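Local structure of putative methyl-accepting chemotaxis protein (Salmonella enterica subsp. enterica serovar Typhimurium str. LT2, 6DB1) at residues A[18-23]-A[72-77]; A[32-37]-A[54-59]; A[99-104]-A[114-119]. The protein probably senses a chemical signal outside the cell through its N-terminal ligand-binding domain and passes it on to steer chemotaxis, as in other methyl-accepting chemotaxis proteins. One frame throughout, in Å; residues are numbered along the deposited sequence.

Contact 1 of 3, residues A[18-23]-A[72-77]; sequences VRQMTV and ALSPGP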
loop_
_atom_site.group_PDB
_atom_site.type_symbol
_atom_site.label_atom_id
_atom_site.label_comp_id
_atom_site.label_asym_id
_atom_site.label_seq_id
_atom_site.Cartn_x
_atom_site.Cartn_y
_atom_site.Cartn_z
ATOM N N VAL A 18 3.863 3.775 14.109
ATOM C CA VAL A 18 4.089 2.598 13.255
ATOM C C VAL A 18 2.787 1.770 13.120
ATOM O O VAL A 18 2.492 1.294 12.014
ATOM C CB VAL A 18 5.278 1.775 13.778
ATOM C CG1 VAL A 18 5.456 0.460 13.037
ATOM C CG2 VAL A 18 6.555 2.587 13.723
ATOM N N ARG A 19 2.010 1.595 14.194
ATOM C CA ARG A 19 0.742 0.860 14.065
ATOM C C ARG A 19 -0.164 1.613 13.078
ATOM O O ARG A 19 -0.788 1.014 12.239
ATOM C CB ARG A 19 0.037 0.669 15.418
ATOM C CG ARG A 19 0.652 -0.391 16.327
ATOM C CD ARG A 19 -0.136 -0.648 17.611
ATOM N NE ARG A 19 0.042 0.372 18.649
ATOM C CZ ARG A 19 0.766 0.218 19.754
ATOM N NH1 ARG A 19 0.932 1.239 20.575
ATOM N NH2 ARG A 19 1.312 -0.953 20.040
ATOM N N GLN A 20 -0.219 2.937 13.175
ATOM C CA GLN A 20 -1.048 3.738 12.256
ATOM C C GLN A 20 -0.558 3.608 10.806
ATOM O O GLN A 20 -1.376 3.495 9.890
ATOM C CB GLN A 20 -1.031 5.222 12.632
ATOM C CG GLN A 20 -1.834 5.594 13.867
ATOM C CD GLN A 20 -1.601 7.048 14.221
ATOM O OE1 GLN A 20 -0.545 7.423 14.723
ATOM N NE2 GLN A 20 -2.587 7.886 13.986
HETATM N N MSE A 21 0.762 3.664 10.606
HETATM C CA MSE A 21 1.357 3.559 9.261
HETATM C C MSE A 21 1.078 2.186 8.673
HETATM O O MSE A 21 0.828 2.057 7.491
HETATM C CB MSE A 21 2.865 3.892 9.314
HETATM C CG MSE A 21 3.573 3.700 7.963
HETATM SE SE MSE A 21 5.507 4.099 8.117
HETATM C CE MSE A 21 5.342 5.249 9.710
ATOM N N THR A 22 1.091 1.159 9.521
ATOM C CA THR A 22 0.832 -0.215 9.096
ATOM C C THR A 22 -0.646 -0.399 8.732
ATOM O O THR A 22 -0.942 -1.018 7.730
ATOM C CB THR A 22 1.254 -1.215 10.180
ATOM O OG1 THR A 22 2.679 -1.163 10.271
ATOM C CG2 THR A 22 0.805 -2.631 9.882
ATOM N N VAL A 23 -1.559 0.138 9.546
ATOM C CA VAL A 23 -2.992 0.025 9.256
ATOM C C VAL A 23 -3.323 0.775 7.956
ATOM O O VAL A 23 -4.144 0.305 7.154
ATOM C CB VAL A 23 -3.838 0.512 10.445
ATOM C CG1 VAL A 23 -5.305 0.692 10.085
ATOM C CG2 VAL A 23 -3.687 -0.431 11.624
ATOM N N ALA A 72 -9.950 4.141 15.406
ATOM C CA ALA A 72 -9.730 3.796 16.818
ATOM C C ALA A 72 -8.346 4.261 17.300
ATOM O O ALA A 72 -8.195 4.551 18.482
ATOM C CB ALA A 72 -9.922 2.305 17.027
ATOM N N LEU A 73 -7.366 4.350 16.388
ATOM C CA LEU A 73 -5.966 4.758 16.688
ATOM C C LEU A 73 -5.732 6.266 16.534
ATOM O O LEU A 73 -4.682 6.751 16.950
ATOM C CB LEU A 73 -5.023 4.076 15.681
ATOM C CG LEU A 73 -4.859 2.559 15.768
ATOM C CD1 LEU A 73 -3.940 2.069 14.660
ATOM C CD2 LEU A 73 -4.314 2.126 17.120
ATOM N N SER A 74 -6.698 7.000 15.974
ATOM C CA SER A 74 -6.506 8.396 15.600
ATOM C C SER A 74 -7.230 9.399 16.522
ATOM O O SER A 74 -8.297 9.111 17.108
ATOM C CB SER A 74 -6.944 8.545 14.173
ATOM O OG SER A 74 -6.318 7.538 13.372
ATOM N N PRO A 75 -6.671 10.609 16.627
ATOM C CA PRO A 75 -5.426 11.003 15.920
ATOM C C PRO A 75 -4.138 10.513 16.587
ATOM O O PRO A 75 -3.106 10.449 15.927
ATOM C CB PRO A 75 -5.388 12.526 16.010
ATOM C CG PRO A 75 -6.080 12.787 17.321
ATOM C CD PRO A 75 -7.235 11.808 17.276
ATOM N N GLY A 76 -4.204 10.150 17.864
ATOM C CA GLY A 76 -2.983 9.756 18.541
ATOM C C GLY A 76 -1.954 10.893 18.525
ATOM O O GLY A 76 -2.306 12.059 18.689
ATOM N N PRO A 77 -0.676 10.570 18.302
ATOM C CA PRO A 77 0.420 11.540 18.264
ATOM C C PRO A 77 0.568 12.340 16.963
ATOM O O PRO A 77 1.363 13.275 16.906
ATOM C CB PRO A 77 1.674 10.674 18.382
ATOM C CG PRO A 77 1.287 9.456 17.616
ATOM C CD PRO A 77 -0.155 9.227 18.023
#
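Gln20 reaches from helix 13-46 to the loop after helix 54-73, where its NE2 donates to O of Pro75 at 3.3 Å. The reach comes from CG lying anti to the carbonyl carbon (chi1 -74°) and from a chain that stays extended beyond it. The bond is bent, with an N-H...O angle of 141°, and NE2 sits above the carbonyl plane of Pro75. The other branch of the amide, OE1, rests against CD of Pro77 at 3.8 Å.

Glutamine suits this place because its aliphatic stem can pack while its tip bonds. The stem lies alongside Leu73, the two chains pointing opposite ways, with Gln20 CG 4.0 Å from Leu73 CB. CD1 of Leu73, anti to CA (chi2 178°), meets CG2 of Val23 at 3.9 Å, the two side chains crossing at a slant. In this way one leucine serves two residues of the facing helix.

The loop turns sharply: a cis peptide bond precedes Pro75, and Gly76 has the positive phi that glycine tolerates best. Ser74 turns its OG back to O of Met70, while O of Leu73 accepts from NE2 of His16. Polar side chains of one helix thus hold the turn at the end of its antiparallel neighbour, an arrangement suited to a four-helix bundle, the fold of this helical ligand-binding domain.

Contact 2 of 3, residues A[32-37]-A[54-59]; sequences FRFVTR and APARQS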
loop_
_atom_site.group_PDB
_atom_site.type_symbol
_atom_site.label_atom_id
_atom_site.label_comp_id
_atom_site.label_asym_id
_atom_site.label_seq_id
_atom_site.Cartn_x
_atom_site.Cartn_y
_atom_site.Cartn_z
ATOM N N PHE A 32 -6.265 -1.706 -3.302
ATOM C CA PHE A 32 -5.730 -2.096 -4.608
ATOM C C PHE A 32 -6.179 -3.519 -4.926
ATOM O O PHE A 32 -6.541 -3.805 -6.067
ATOM C CB PHE A 32 -4.207 -1.966 -4.722
ATOM C CG PHE A 32 -3.685 -0.552 -4.645
ATOM C CD1 PHE A 32 -4.395 0.501 -5.199
ATOM C CD2 PHE A 32 -2.424 -0.292 -4.137
ATOM C CE1 PHE A 32 -3.906 1.798 -5.149
ATOM C CE2 PHE A 32 -1.930 1.005 -4.097
ATOM C CZ PHE A 32 -2.673 2.049 -4.600
ATOM N N ARG A 33 -6.177 -4.390 -3.929
ATOM C CA ARG A 33 -6.613 -5.737 -4.172
ATOM C C ARG A 33 -8.049 -5.714 -4.693
ATOM O O ARG A 33 -8.330 -6.284 -5.738
ATOM C CB ARG A 33 -6.507 -6.610 -2.920
ATOM C CG ARG A 33 -5.090 -7.066 -2.598
ATOM C CD ARG A 33 -5.060 -7.927 -1.353
ATOM N NE ARG A 33 -3.748 -8.504 -1.141
ATOM C CZ ARG A 33 -3.437 -9.295 -0.125
ATOM N NH1 ARG A 33 -4.351 -9.572 0.791
ATOM N NH2 ARG A 33 -2.221 -9.806 -0.034
ATOM N N PHE A 34 -8.924 -5.033 -3.971
ATOM C CA PHE A 34 -10.322 -4.953 -4.318
ATOM C C PHE A 34 -10.522 -4.655 -5.805
ATOM O O PHE A 34 -11.355 -5.277 -6.434
ATOM C CB PHE A 34 -11.025 -3.866 -3.506
ATOM C CG PHE A 34 -12.386 -3.520 -4.046
ATOM C CD1 PHE A 34 -13.480 -4.322 -3.765
ATOM C CD2 PHE A 34 -12.563 -2.416 -4.863
ATOM C CE1 PHE A 34 -14.726 -4.024 -4.286
ATOM C CE2 PHE A 34 -13.814 -2.116 -5.376
ATOM C CZ PHE A 34 -14.890 -2.925 -5.094
ATOM N N VAL A 35 -9.770 -3.697 -6.338
ATOM C CA VAL A 35 -9.912 -3.280 -7.715
ATOM C C VAL A 35 -9.544 -4.430 -8.655
ATOM O O VAL A 35 -10.170 -4.588 -9.688
ATOM C CB VAL A 35 -9.062 -2.034 -8.021
ATOM C CG1 VAL A 35 -9.049 -1.715 -9.510
ATOM C CG2 VAL A 35 -9.526 -0.830 -7.219
ATOM N N THR A 36 -8.531 -5.217 -8.302
ATOM C CA THR A 36 -8.103 -6.316 -9.154
ATOM C C THR A 36 -9.049 -7.512 -8.998
ATOM O O THR A 36 -9.469 -8.116 -9.993
ATOM C CB THR A 36 -6.662 -6.740 -8.855
ATOM O OG1 THR A 36 -6.616 -7.317 -7.551
ATOM C CG2 THR A 36 -5.677 -5.596 -8.944
ATOM N N ARG A 37 -9.375 -7.823 -7.745
ATOM C CA ARG A 37 -10.268 -8.925 -7.399
ATOM C C ARG A 37 -11.552 -8.815 -8.234
ATOM O O ARG A 37 -11.927 -9.737 -8.981
ATOM C CB ARG A 37 -10.619 -8.849 -5.908
ATOM C CG ARG A 37 -9.435 -8.592 -4.983
ATOM C CD ARG A 37 -8.738 -9.788 -4.356
ATOM N NE ARG A 37 -9.481 -10.320 -3.217
ATOM C CZ ARG A 37 -8.984 -11.169 -2.320
ATOM N NH1 ARG A 37 -9.748 -11.622 -1.339
ATOM N NH2 ARG A 37 -7.725 -11.560 -2.406
ATOM N N ALA A 54 -17.132 -13.585 -3.760
ATOM C CA ALA A 54 -16.671 -13.824 -2.372
ATOM C C ALA A 54 -15.357 -13.082 -2.056
ATOM O O ALA A 54 -15.262 -12.449 -0.985
ATOM C CB ALA A 54 -16.540 -15.309 -2.120
ATOM N N PRO A 55 -14.340 -13.163 -2.960
ATOM C CA PRO A 55 -13.021 -12.521 -2.747
ATOM C C PRO A 55 -13.045 -10.983 -2.767
ATOM O O PRO A 55 -12.345 -10.336 -1.970
ATOM C CB PRO A 55 -12.103 -13.012 -3.875
ATOM C CG PRO A 55 -13.026 -13.648 -4.888
ATOM C CD PRO A 55 -14.271 -14.051 -4.128
ATOM N N ALA A 56 -13.800 -10.399 -3.689
ATOM C CA ALA A 56 -13.879 -8.940 -3.732
ATOM C C ALA A 56 -14.547 -8.454 -2.443
ATOM O O ALA A 56 -14.062 -7.520 -1.799
ATOM C CB ALA A 56 -14.622 -8.483 -4.960
ATOM N N ARG A 57 -15.645 -9.113 -2.070
ATOM C CA ARG A 57 -16.369 -8.789 -0.839
ATOM C C ARG A 57 -15.403 -8.862 0.351
ATOM O O ARG A 57 -15.527 -8.083 1.295
ATOM C CB ARG A 57 -17.535 -9.756 -0.589
ATOM C CG ARG A 57 -18.738 -9.589 -1.509
ATOM C CD ARG A 57 -19.718 -10.752 -1.379
ATOM N NE ARG A 57 -20.879 -10.612 -2.251
ATOM C CZ ARG A 57 -21.796 -11.556 -2.475
ATOM N NH1 ARG A 57 -22.800 -11.321 -3.306
ATOM N NH2 ARG A 57 -21.695 -12.735 -1.892
ATOM N N GLN A 58 -14.474 -9.824 0.312
ATOM C CA GLN A 58 -13.508 -9.997 1.391
ATOM C C GLN A 58 -12.617 -8.756 1.492
ATOM O O GLN A 58 -12.322 -8.292 2.581
ATOM C CB GLN A 58 -12.654 -11.247 1.162
ATOM C CG GLN A 58 -11.453 -11.349 2.093
ATOM C CD GLN A 58 -10.703 -12.647 1.927
ATOM O OE1 GLN A 58 -9.493 -12.661 1.707
ATOM N NE2 GLN A 58 -11.421 -13.755 2.007
ATOM N N SER A 59 -12.177 -8.258 0.344
ATOM C CA SER A 59 -11.308 -7.100 0.304
ATOM C C SER A 59 -12.068 -5.854 0.785
ATOM O O SER A 59 -11.555 -5.108 1.610
ATOM C CB SER A 59 -10.714 -6.935 -1.077
ATOM O OG SER A 59 -9.884 -8.051 -1.400
#
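Arg37 fits as a knob into the hole formed by Pro55, Ala56, Gln58 and Ser59, joining two antiparallel helices of the four-helix bundle. The short helical segments 32-37 and 54-59 run at 163° to each other, with their axes only 8.5 Å apart. Small residues permit such closeness: CB of Arg37 lies 3.9 Å from CA of Ala56, and CB of Ser59 packs 3.8 Å from CA of Phe34.

Phe34 has CG anti to its backbone N (chi1 166°) and brings the edge of its ring, at CD1, to O of Ala56, while Val98 and Met102 of helix 80-105 also pack against it. A flat, apolar ring suits this buried junction of three helices.

Arg37, modelled in two conformers of which one is described here, bends at chi2 and chi3, bringing NE back to the first turn of helix 54-73. Proline suits that turn, where its missing N-H costs no helix bond, and Pro55 offers its carbonyl oxygen at the guanidinium edge. Gln58 crosses the arginine at a slant, its amide plane turned 54° from the guanidinium, and OE1 takes a weak bond from NH1. OG of Ser59 sits over one guanidinium face, close to NE but at too poor an angle to hydrogen-bond. Side-on, Arg37 grips a single atom with two nitrogens: NE lies 3.1 Å and NH1 3.0 Å from O of Pro55.

Contact 3 of 3, residues A[99-104]-A[114-119]; sequences VPQMQL and SEHAST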
loop_
_atom_site.group_PDB
_atom_site.type_symbol
_atom_site.label_atom_id
_atom_site.label_comp_id
_atom_site.label_asym_id
_atom_site.label_seq_id
_atom_site.Cartn_x
_atom_site.Cartn_y
_atom_site.Cartn_z
ATOM N N VAL A 99 -18.038 0.737 -2.476
ATOM C CA VAL A 99 -19.309 0.096 -2.214
ATOM C C VAL A 99 -20.214 0.181 -3.451
ATOM O O VAL A 99 -20.764 -0.832 -3.869
ATOM C CB VAL A 99 -19.980 0.664 -0.949
ATOM C CG1 VAL A 99 -21.458 0.320 -0.892
ATOM C CG2 VAL A 99 -19.266 0.197 0.308
ATOM N N PRO A 100 -20.379 1.365 -4.034
ATOM C CA PRO A 100 -21.240 1.346 -5.196
ATOM C C PRO A 100 -20.766 0.332 -6.246
ATOM O O PRO A 100 -21.572 -0.491 -6.701
ATOM C CB PRO A 100 -21.195 2.782 -5.726
ATOM C CG PRO A 100 -21.043 3.588 -4.466
ATOM C CD PRO A 100 -20.099 2.753 -3.624
ATOM N N GLN A 101 -19.486 0.363 -6.598
ATOM C CA GLN A 101 -18.968 -0.568 -7.603
ATOM C C GLN A 101 -19.439 -1.994 -7.308
ATOM O O GLN A 101 -19.898 -2.688 -8.202
ATOM C CB GLN A 101 -17.442 -0.567 -7.660
ATOM C CG GLN A 101 -16.845 0.696 -8.261
ATOM C CD GLN A 101 -15.389 0.487 -8.590
ATOM O OE1 GLN A 101 -14.907 -0.643 -8.601
ATOM N NE2 GLN A 101 -14.683 1.568 -8.886
HETATM N N MSE A 102 -19.315 -2.418 -6.059
HETATM C CA MSE A 102 -19.724 -3.769 -5.689
HETATM C C MSE A 102 -21.194 -4.023 -5.865
HETATM O O MSE A 102 -21.588 -5.083 -6.343
HETATM C CB MSE A 102 -19.397 -4.020 -4.234
HETATM C CG MSE A 102 -18.098 -4.786 -4.147
HETATM SE SE MSE A 102 -18.488 -6.702 -4.063
HETATM C CE MSE A 102 -17.588 -7.046 -5.761
ATOM N N GLN A 103 -22.024 -3.066 -5.470
ATOM C CA GLN A 103 -23.465 -3.235 -5.588
ATOM C C GLN A 103 -23.859 -3.175 -7.073
ATOM O O GLN A 103 -24.741 -3.917 -7.535
ATOM C CB GLN A 103 -24.172 -2.200 -4.710
ATOM C CG GLN A 103 -23.965 -2.462 -3.218
ATOM C CD GLN A 103 -24.596 -1.437 -2.301
ATOM O OE1 GLN A 103 -24.715 -0.256 -2.633
ATOM N NE2 GLN A 103 -24.960 -1.876 -1.103
ATOM N N LEU A 104 -23.136 -2.359 -7.822
ATOM C CA LEU A 104 -23.393 -2.154 -9.233
ATOM C C LEU A 104 -22.866 -3.357 -10.031
ATOM O O LEU A 104 -23.440 -3.733 -11.050
ATOM C CB LEU A 104 -22.695 -0.846 -9.622
ATOM C CG LEU A 104 -23.366 0.024 -10.684
ATOM C CD1 LEU A 104 -24.815 0.320 -10.321
ATOM C CD2 LEU A 104 -22.598 1.329 -10.843
ATOM N N SER A 114 -18.774 -0.296 -14.960
ATOM C CA SER A 114 -17.537 0.030 -15.660
ATOM C C SER A 114 -17.374 1.554 -15.771
ATOM O O SER A 114 -16.283 2.070 -15.547
ATOM C CB SER A 114 -17.486 -0.634 -17.010
ATOM O OG SER A 114 -16.227 -0.428 -17.634
ATOM N N GLU A 115 -18.454 2.270 -16.076
ATOM C CA GLU A 115 -18.377 3.725 -16.243
ATOM C C GLU A 115 -18.164 4.420 -14.887
ATOM O O GLU A 115 -17.387 5.372 -14.804
ATOM C CB GLU A 115 -19.631 4.247 -16.948
ATOM C CG GLU A 115 -19.423 5.592 -17.623
ATOM C CD GLU A 115 -20.410 6.666 -17.204
ATOM O OE1 GLU A 115 -21.371 6.909 -17.961
ATOM O OE2 GLU A 115 -20.217 7.254 -16.121
ATOM N N HIS A 116 -18.869 3.978 -13.847
ATOM C CA HIS A 116 -18.727 4.558 -12.496
ATOM C C HIS A 116 -17.276 4.427 -12.022
ATOM O O HIS A 116 -16.669 5.386 -11.535
ATOM C CB HIS A 116 -19.668 3.855 -11.505
ATOM C CG HIS A 116 -19.400 4.155 -10.065
ATOM N ND1 HIS A 116 -20.169 5.039 -9.332
ATOM C CD2 HIS A 116 -18.470 3.674 -9.212
ATOM C CE1 HIS A 116 -19.720 5.092 -8.092
ATOM N NE2 HIS A 116 -18.676 4.266 -7.994
ATOM N N ALA A 117 -16.756 3.213 -12.187
ATOM C CA ALA A 117 -15.407 2.826 -11.774
ATOM C C ALA A 117 -14.319 3.631 -12.504
ATOM O O ALA A 117 -13.229 3.818 -11.957
ATOM C CB ALA A 117 -15.221 1.345 -12.015
ATOM N N SER A 118 -14.592 4.080 -13.729
ATOM C CA SER A 118 -13.588 4.823 -14.511
ATOM C C SER A 118 -13.699 6.339 -14.300
ATOM O O SER A 118 -12.732 7.063 -14.560
ATOM C CB SER A 118 -13.699 4.506 -15.979
ATOM O OG SER A 118 -13.383 3.146 -16.232
ATOM N N THR A 119 -14.872 6.826 -13.887
ATOM C CA THR A 119 -15.050 8.268 -13.727
ATOM C C THR A 119 -15.077 8.675 -12.247
ATOM O O THR A 119 -14.235 9.463 -11.800
ATOM C CB THR A 119 -16.333 8.749 -14.421
ATOM O OG1 THR A 119 -17.408 7.925 -13.969
ATOM C CG2 THR A 119 -16.259 8.693 -15.932
#
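An antiparallel helix pair of the four-helix bundle, the last two helices in the chain, is joined here chiefly by the imidazole of His116, which packs against Pro100, Gln101 and Leu104. Segments 99-104 and 114-119 keep their axes 9.7 Å apart. His116 has CG anti to its backbone N (chi1 167°), which carries CG toward the facing helix. There CE1 meets CB of Pro100 at 3.6 Å, and CD2 meets CG of Gln101 at 3.5 Å. At the root of the same side chain, CB is 3.9 Å from CD2 of Leu104.

Proline suits its place as a compact apolar patch on a helix that is kinked at this point, where N of Pro100 makes no bond to the preceding turn. Gln101 extends beyond CG past the imidazole, its amide plane nearly perpendicular to the ring at 89°. A residue as small as Ala117 lets that amide come close, with NE2 3.2 Å from both its CB and its CA.

The two segments make only van der Waals contact; polar links between the helices lie just outside them. Gln101 NE2 forms a hydrogen bond with OG1 of Thr121 on helix 110-144, and His116 NE2 a weak one with O of Gly97 on helix 80-105. Polar side chains thus lend carbon surface to the interface, while the Thr121 bond helps set the amide and the Gly97 bond at most favours the ring's orientation.

In the fold
Contacts 1 and 2 join the same two helices, 13-46 and 54-73, on opposite sides of the chain's centre, their own centres 24 Å apart; contact 3 joins helices 80-105 and 110-144. The first two are partly buried and border the second subunit, whereas contact 3 is a surface contact that no other chain of the assembly touches. Side-chain donors meet proline carbonyls in both contacts 1 and 2, an amide at a loop in one and a guanidinium at a helix start in the other; contact 3 relies on packing. Contacts 2 and 3 adjoin: CE of selenomethionine Met102 lies 3.4 Å from CB of Ala56, and Phe34 of helix 13-46 also packs on Met102.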